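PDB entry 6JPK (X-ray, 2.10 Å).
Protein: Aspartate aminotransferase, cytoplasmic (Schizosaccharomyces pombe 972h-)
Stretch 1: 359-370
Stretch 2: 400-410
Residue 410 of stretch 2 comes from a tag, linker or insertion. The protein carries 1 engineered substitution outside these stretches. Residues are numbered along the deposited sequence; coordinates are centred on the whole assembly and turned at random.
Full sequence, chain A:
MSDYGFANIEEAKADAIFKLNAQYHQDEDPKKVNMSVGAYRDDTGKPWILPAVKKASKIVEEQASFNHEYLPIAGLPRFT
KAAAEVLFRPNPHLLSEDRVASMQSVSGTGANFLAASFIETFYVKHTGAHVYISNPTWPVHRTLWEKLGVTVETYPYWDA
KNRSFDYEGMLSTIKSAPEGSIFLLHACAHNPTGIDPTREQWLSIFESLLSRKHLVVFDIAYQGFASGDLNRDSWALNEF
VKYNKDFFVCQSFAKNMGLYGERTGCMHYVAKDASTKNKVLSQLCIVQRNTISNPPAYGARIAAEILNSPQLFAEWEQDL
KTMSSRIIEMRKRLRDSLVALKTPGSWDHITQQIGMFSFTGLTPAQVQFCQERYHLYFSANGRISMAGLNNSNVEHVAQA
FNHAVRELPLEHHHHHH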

ATOM      1  N   PHE A 359       6.799 -25.042  14.716  1.00  7.79           N
ATOM      2  CA  PHE A 359       8.150 -25.592  14.749  1.00  9.81           C
ATOM      3  C   PHE A 359       8.022 -27.058  15.162  1.00 11.78           C
ATOM      4  O   PHE A 359       7.644 -27.360  16.301  1.00  8.36           O
ATOM      5  N   THR A 360       8.294 -27.964  14.216  1.00  8.37           N
ATOM      6  CA  THR A 360       8.173 -29.396  14.457  1.00 10.22           C
ATOM      7  C   THR A 360       9.314 -29.947  15.300  1.00 12.92           C
ATOM      8  O   THR A 360       9.144 -30.982  15.955  1.00 14.63           O
ATOM      9  N   GLY A 361      10.475 -29.290  15.280  1.00 12.75           N
ATOM     10  CA  GLY A 361      11.675 -29.821  15.887  1.00 12.05           C
ATOM     11  C   GLY A 361      12.528 -30.673  14.968  1.00 13.73           C
ATOM     12  O   GLY A 361      13.573 -31.167  15.402  1.00 11.89           O
ATOM     13  N   LEU A 362      12.120 -30.874  13.718  1.00 12.75           N
ATOM     14  CA  LEU A 362      12.938 -31.660  12.800  1.00 11.34           C
ATOM     15  C   LEU A 362      14.212 -30.906  12.441  1.00 12.74           C
ATOM     16  O   LEU A 362      14.236 -29.675  12.402  1.00  9.15           O
ATOM     17  N   THR A 363      15.274 -31.660  12.171  1.00  9.72           N
ATOM     18  CA  THR A 363      16.570 -31.107  11.784  1.00  9.76           C
ATOM     19  C   THR A 363      16.618 -30.913  10.275  1.00 13.58           C
ATOM     20  O   THR A 363      15.793 -31.467   9.540  1.00  9.87           O
ATOM     21  N   PRO A 364      17.595 -30.149   9.765  1.00  9.66           N
ATOM     22  CA  PRO A 364      17.690 -29.994   8.306  1.00 10.07           C
ATOM     23  C   PRO A 364      17.845 -31.307   7.561  1.00 10.77           C
ATOM     24  O   PRO A 364      17.253 -31.461   6.485  1.00  9.95           O
ATOM     25  N   ALA A 365      18.629 -32.255   8.085  1.00 10.33           N
ATOM     26  CA  ALA A 365      18.730 -33.556   7.430  1.00 15.62           C
ATOM     27  C   ALA A 365      17.373 -34.261   7.397  1.00 10.67           C
ATOM     28  O   ALA A 365      17.012 -34.891   6.392  1.00 10.83           O
ATOM     29  N   GLN A 366      16.610 -34.158   8.483  1.00 10.51           N
ATOM     30  CA  GLN A 366      15.306 -34.808   8.532  1.00 10.52           C
ATOM     31  C   GLN A 366      14.317 -34.148   7.581  1.00 11.80           C
ATOM     32  O   GLN A 366      13.511 -34.836   6.942  1.00 10.38           O
ATOM     33  N   VAL A 367      14.349 -32.814   7.496  1.00  9.89           N
ATOM     34  CA  VAL A 367      13.481 -32.104   6.559  1.00  9.64           C
ATOM     35  C   VAL A 367      13.821 -32.503   5.128  1.00  9.84           C
ATOM     36  O   VAL A 367      12.929 -32.770   4.315  1.00  9.87           O
ATOM     37  N   GLN A 368      15.119 -32.569   4.806  1.00 10.01           N
ATOM     38  CA  GLN A 368      15.533 -32.970   3.460  1.00 10.25           C
ATOM     39  C   GLN A 368      15.117 -34.409   3.160  1.00 10.63           C
ATOM     40  O   GLN A 368      14.730 -34.727   2.034  1.00 10.77           O
ATOM     41  N   PHE A 369      15.219 -35.296   4.154  1.00 10.83           N
ATOM     42  CA  PHE A 369      14.749 -36.668   3.988  1.00 11.21           C
ATOM     43  C   PHE A 369      13.253 -36.696   3.676  1.00 14.11           C
ATOM     44  O   PHE A 369      12.811 -37.423   2.778  1.00 13.25           O
ATOM     45  N   CYS A 370      12.462 -35.902   4.406  1.00 10.74           N
ATOM     46  CA  CYS A 370      11.032 -35.805   4.124  1.00 12.36           C
ATOM     47  C   CYS A 370      10.776 -35.308   2.707  1.00 10.57           C
ATOM     48  O   CYS A 370       9.844 -35.770   2.038  1.00 12.92           O
ATOM     49  N   ALA A 400       6.050 -39.922   7.235  1.00 11.74           N
ATOM     50  CA  ALA A 400       7.312 -39.307   6.830  1.00 11.53           C
ATOM     51  C   ALA A 400       8.123 -38.868   8.036  1.00 11.59           C
ATOM     52  O   ALA A 400       9.324 -39.157   8.123  1.00 11.46           O
ATOM     53  N   PHE A 401       7.489 -38.124   8.953  1.00 11.04           N
ATOM     54  CA  PHE A 401       8.178 -37.667  10.155  1.00 10.88           C
ATOM     55  C   PHE A 401       8.709 -38.852  10.951  1.00 11.46           C
ATOM     56  O   PHE A 401       9.867 -38.855  11.391  1.00 13.21           O
ATOM     57  N   ASN A 402       7.869 -39.869  11.152  1.00 11.63           N
ATOM     58  CA  ASN A 402       8.288 -41.044  11.905  1.00 12.06           C
ATOM     59  C   ASN A 402       9.529 -41.665  11.280  1.00 13.12           C
ATOM     60  O   ASN A 402      10.522 -41.931  11.967  1.00 13.54           O
ATOM     61  N   HIS A 403       9.498 -41.867   9.963  1.00 12.83           N
ATOM     62  CA  HIS A 403      10.632 -42.478   9.275  1.00 13.86           C
ATOM     63  C   HIS A 403      11.874 -41.594   9.377  1.00 12.44           C
ATOM     64  O   HIS A 403      12.972 -42.073   9.678  1.00 12.67           O
ATOM     65  N   ALA A 404      11.713 -40.295   9.129  1.00 11.94           N
ATOM     66  CA  ALA A 404      12.848 -39.374   9.132  1.00 12.35           C
ATOM     67  C   ALA A 404      13.532 -39.334  10.499  1.00 16.14           C
ATOM     68  O   ALA A 404      14.764 -39.389  10.595  1.00 11.87           O
ATOM     69  N   VAL A 405      12.747 -39.242  11.568  1.00 11.64           N
ATOM     70  CA  VAL A 405      13.322 -39.155  12.905  1.00 11.68           C
ATOM     71  C   VAL A 405      14.003 -40.465  13.293  1.00 15.91           C
ATOM     72  O   VAL A 405      15.094 -40.460  13.876  1.00 17.47           O
ATOM     73  N   ARG A 406      13.380 -41.604  12.978  1.00 12.53           N
ATOM     74  CA  ARG A 406      13.985 -42.893  13.298  1.00 18.28           C
ATOM     75  C   ARG A 406      15.259 -43.122  12.500  1.00 17.82           C
ATOM     76  O   ARG A 406      16.215 -43.722  13.003  1.00 14.82           O
ATOM     77  N   GLU A 407      15.273 -42.690  11.243  1.00 14.66           N
ATOM     78  CA  GLU A 407      16.406 -42.956  10.373  1.00 16.39           C
ATOM     79  C   GLU A 407      17.583 -42.032  10.667  1.00 15.92           C
ATOM     80  O   GLU A 407      18.738 -42.456  10.552  1.00 17.01           O
ATOM     81  N   LEU A 408      17.315 -40.790  11.071  1.00 12.66           N
ATOM     82  CA  LEU A 408      18.339 -39.748  11.183  1.00 12.71           C
ATOM     83  C   LEU A 408      18.285 -39.072  12.551  1.00 15.73           C
ATOM     84  O   LEU A 408      18.011 -37.869  12.647  1.00 18.48           O
ATOM     85  N   PRO A 409      18.570 -39.804  13.630  1.00 20.00           N
ATOM     86  CA  PRO A 409      18.648 -39.155  14.945  1.00 25.31           C
ATOM     87  C   PRO A 409      19.804 -38.169  14.999  1.00 27.78           C
ATOM     88  O   PRO A 409      20.852 -38.367  14.375  1.00 25.07           O
ATOM     89  N   LEU A 410      19.599 -37.090  15.749  1.00 32.65           N
ATOM     90  CA  LEU A 410      20.637 -36.083  15.941  1.00 35.56           C
ATOM     91  C   LEU A 410      21.359 -36.321  17.264  1.00 39.18           C
ATOM     92  O   LEU A 410      22.579 -36.510  17.293  1.00 42.39           O
TER

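Two helices, 364-370 and 400-407, pack with their axes 9.0 Å apart at closest approach and their directions 135° apart. The backbones come nearest where Q366 meets A404, with CA atoms 5.2 Å apart. The contact buries 697 Å², counting both sides.

F359 is out of reach of stretch 2. T360 points toward it in the p rotamer, and its CG2 lies 3.9 Å from F401 CE2. Its OG1 accepts from L362 N at 3.2 Å, which ties the turn before the helix together. G361 has no side chain and makes no contact. Its phi/psi of 90/-1 would jam a CB against the carbonyl O of T360, so the backbone itself calls for glycine.

L362 points toward stretch 2 with chi1 m and chi2 t. Its two methyls reach different partners. CD1 sits over one face of the F401 ring, 3.7 Å from the centroid and 14° off the normal, a CH-pi contact. CD2 packs on V405 CG2 at 3.6 Å. F401, itself m, starts sideways, but its ring end comes nearer to stretch 1.

T363 caps the helix in the p rotamer. Its OG1 accepts from Q366 N at 3.3 Å, and its N donates to Q366 OE1 at 3.0 Å. The two residues thus bond each other reciprocally. T363 CG2 touches L410 CD2 at 3.8 Å; L410 comes from the expression tag. One water bridges the stretches: it lies 2.6 Å from T363 OG1 and donates to L408 O at 3.0 Å.

P364 makes no contact. A365 points toward stretch 2 and packs its CB 4.0 Å from L408 CD1.

Q366 is the polar centre of the contact. Its CB points sideways, but chi1 m and chi2 t bring the amide to stretch 2. NE2 donates to L408 O at 2.6 Å, the only direct hydrogen bond between the stretches. The same carbonyl also takes the water, just where the chain leaves the helix. With OE1 held by T363 N, both ends of the amide are used. Closer to the backbone, Q366 CB lies 4.2 Å from A404 CB, a small residue at the closest backbone approach.

V367 points away and Q368 leads away, so neither takes part.

F369 points toward stretch 2 with chi1 t and has the largest covered area, 104 Å². Its CD1 is 3.7 Å from A404 CB, its CB is 3.8 Å from L408 CD1, and its CE2 is 3.9 Å from E407 CG. The ring turns its edge to the face of H403, with centroids 4.9 Å apart and planes at 74°. L408, m and t, thus meets both A365 and F369 through CD1.

C370 points toward stretch 2 in the m rotamer. Its SG lies 3.8 Å from A404 CB, 3.8 Å from F401 CD1 and 4.2 Å from A400 CB. It approaches the F401 ring obliquely, 5.0 Å from the centroid.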

ATOM      1  CB  PHE A 359       9.051 -24.804  15.703  1.00  8.00           C
ATOM      2  CG  PHE A 359      10.070 -23.919  15.006  1.00 11.72           C
ATOM      3  CD1 PHE A 359       9.749 -23.243  13.830  1.00 13.99           C
ATOM      4  CD2 PHE A 359      11.346 -23.744  15.549  1.00  9.24           C
ATOM      5  CE1 PHE A 359      10.685 -22.408  13.196  1.00  7.51           C
ATOM      6  CE2 PHE A 359      12.297 -22.927  14.914  1.00  9.44           C
ATOM      7  CZ  PHE A 359      11.960 -22.257  13.738  1.00  8.56           C
ATOM      8  CB  THR A 360       8.146 -30.158  13.126  1.00 11.81           C
ATOM      9  OG1 THR A 360       9.364 -29.893  12.413  1.00 10.64           O
ATOM     10  CG2 THR A 360       6.946 -29.722  12.268  1.00 11.22           C
ATOM     11  CB  LEU A 362      12.155 -31.990  11.526  1.00  9.92           C
ATOM     12  CG  LEU A 362      10.860 -32.785  11.722  1.00 18.62           C
ATOM     13  CD1 LEU A 362      10.237 -33.152  10.386  1.00 21.67           C
ATOM     14  CD2 LEU A 362      11.142 -34.022  12.519  1.00 20.04           C
ATOM     15  CB  THR A 363      17.691 -32.053  12.223  1.00 10.17           C
ATOM     16  OG1 THR A 363      17.563 -33.289  11.507  1.00 10.44           O
ATOM     17  CG2 THR A 363      17.643 -32.335  13.712  1.00 10.29           C
ATOM     18  CB  PRO A 364      18.924 -29.089   8.125  1.00  9.65           C
ATOM     19  CG  PRO A 364      19.013 -28.320   9.398  1.00  9.52           C
ATOM     20  CD  PRO A 364      18.578 -29.297  10.465  1.00 15.45           C
ATOM     21  CB  ALA A 365      19.775 -34.430   8.132  1.00 11.09           C
ATOM     22  CB  GLN A 366      14.780 -34.787   9.964  1.00 10.45           C
ATOM     23  CG  GLN A 366      15.590 -35.707  10.849  1.00 10.81           C
ATOM     24  CD  GLN A 366      15.366 -35.482  12.323  1.00 11.01           C
ATOM     25  OE1 GLN A 366      14.698 -34.532  12.728  1.00 10.41           O
ATOM     26  NE2 GLN A 366      15.932 -36.366  13.139  1.00 11.10           N
ATOM     27  CB  VAL A 367      13.595 -30.582   6.778  1.00  9.26           C
ATOM     28  CG1 VAL A 367      12.772 -29.830   5.731  1.00  9.03           C
ATOM     29  CG2 VAL A 367      13.153 -30.213   8.201  1.00  9.10           C
ATOM     30  CB  GLN A 368      17.052 -32.802   3.301  1.00 10.42           C
ATOM     31  CG  GLN A 368      17.564 -33.074   1.893  1.00 17.04           C
ATOM     32  CD  GLN A 368      17.112 -32.014   0.897  1.00 23.93           C
ATOM     33  OE1 GLN A 368      16.815 -30.877   1.268  1.00 21.72           O
ATOM     34  NE2 GLN A 368      17.041 -32.390  -0.373  1.00 27.95           N
ATOM     35  CB  PHE A 369      15.062 -37.454   5.262  1.00 11.42           C
ATOM     36  CG  PHE A 369      14.780 -38.941   5.177  1.00 12.87           C
ATOM     37  CD1 PHE A 369      13.524 -39.445   5.495  1.00 15.47           C
ATOM     38  CD2 PHE A 369      15.792 -39.836   4.837  1.00 12.32           C
ATOM     39  CE1 PHE A 369      13.269 -40.821   5.442  1.00 14.73           C
ATOM     40  CE2 PHE A 369      15.552 -41.210   4.780  1.00 19.12           C
ATOM     41  CZ  PHE A 369      14.289 -41.702   5.082  1.00 17.29           C
ATOM     42  CB  CYS A 370      10.362 -34.865   5.124  1.00 10.24           C
ATOM     43  SG  CYS A 370      10.228 -35.502   6.788  1.00 15.52           S
ATOM     44  CB  ALA A 400       7.052 -38.105   5.925  1.00 11.16           C
ATOM     45  CB  PHE A 401       7.245 -36.817  11.027  1.00 10.59           C
ATOM     46  CG  PHE A 401       6.944 -35.432  10.472  1.00 12.00           C
ATOM     47  CD1 PHE A 401       7.311 -35.070   9.186  1.00 10.06           C
ATOM     48  CD2 PHE A 401       6.305 -34.489  11.262  1.00 14.73           C
ATOM     49  CE1 PHE A 401       7.029 -33.801   8.685  1.00 12.30           C
ATOM     50  CE2 PHE A 401       6.016 -33.212  10.767  1.00 16.63           C
ATOM     51  CZ  PHE A 401       6.386 -32.867   9.479  1.00 13.12           C
ATOM     52  CB  ASN A 402       7.148 -42.058  11.966  1.00 12.43           C
ATOM     53  CG  ASN A 402       7.557 -43.365  12.623  1.00 12.94           C
ATOM     54  OD1 ASN A 402       7.867 -43.399  13.811  1.00 12.97           O
ATOM     55  ND2 ASN A 402       7.553 -44.446  11.854  1.00 13.37           N
ATOM     56  CB  HIS A 403      10.253 -42.732   7.819  1.00 15.41           C
ATOM     57  CG  HIS A 403      11.213 -43.602   7.074  1.00 15.14           C
ATOM     58  ND1 HIS A 403      10.980 -44.021   5.782  1.00 15.01           N
ATOM     59  CD2 HIS A 403      12.407 -44.131   7.436  1.00 16.21           C
ATOM     60  CE1 HIS A 403      11.993 -44.769   5.377  1.00 18.47           C
ATOM     61  NE2 HIS A 403      12.875 -44.847   6.360  1.00 16.49           N
ATOM     62  CB  ALA A 404      12.384 -37.975   8.720  1.00 11.21           C
ATOM     63  CB  VAL A 405      12.237 -38.751  13.916  1.00 12.19           C
ATOM     64  CG1 VAL A 405      12.735 -38.943  15.363  1.00 11.89           C
ATOM     65  CG2 VAL A 405      11.832 -37.311  13.664  1.00 10.99           C
ATOM     66  CB  ARG A 406      12.997 -44.028  13.023  1.00 15.35           C
ATOM     67  CG  ARG A 406      11.893 -44.152  14.040  1.00 16.54           C
ATOM     68  CD  ARG A 406      10.875 -45.175  13.582  1.00 13.75           C
ATOM     69  NE  ARG A 406       9.810 -45.389  14.566  1.00 18.79           N
ATOM     70  CZ  ARG A 406       9.928 -46.194  15.617  1.00 21.63           C
ATOM     71  NH1 ARG A 406      11.071 -46.832  15.831  1.00 19.73           N
ATOM     72  NH2 ARG A 406       8.918 -46.353  16.461  1.00 22.15           N
ATOM     73  CB  GLU A 407      15.966 -42.824   8.915  1.00 23.18           C
ATOM     74  CG  GLU A 407      17.060 -43.018   7.878  1.00 30.73           C
ATOM     75  CD  GLU A 407      17.600 -44.438   7.819  1.00 38.10           C
ATOM     76  OE1 GLU A 407      16.991 -45.354   8.421  1.00 37.94           O
ATOM     77  OE2 GLU A 407      18.650 -44.630   7.164  1.00 43.41           O
ATOM     78  CB  LEU A 408      18.170 -38.710  10.075  1.00 13.75           C
ATOM     79  CG  LEU A 408      18.114 -39.162   8.615  1.00 15.23           C
ATOM     80  CD1 LEU A 408      17.932 -37.960   7.686  1.00 13.65           C
ATOM     81  CD2 LEU A 408      19.358 -39.941   8.234  1.00 14.97           C
ATOM     82  CB  PRO A 409      18.880 -40.321  15.918  1.00 27.47           C
ATOM     83  CG  PRO A 409      18.713 -41.580  15.107  1.00 26.79           C
ATOM     84  CD  PRO A 409      18.981 -41.218  13.691  1.00 24.27           C
ATOM     85  CB  LEU A 410      20.042 -34.669  15.902  1.00 31.79           C
ATOM     86  CG  LEU A 410      21.026 -33.490  15.897  1.00 29.38           C
ATOM     87  CD1 LEU A 410      21.708 -33.323  14.536  1.00 28.65           C
ATOM     88  CD2 LEU A 410      20.344 -32.193  16.329  1.00 27.89           C
TER
HETATM   89  O   HOH W   1      19.173 -35.223  11.932  1.00 17.43           O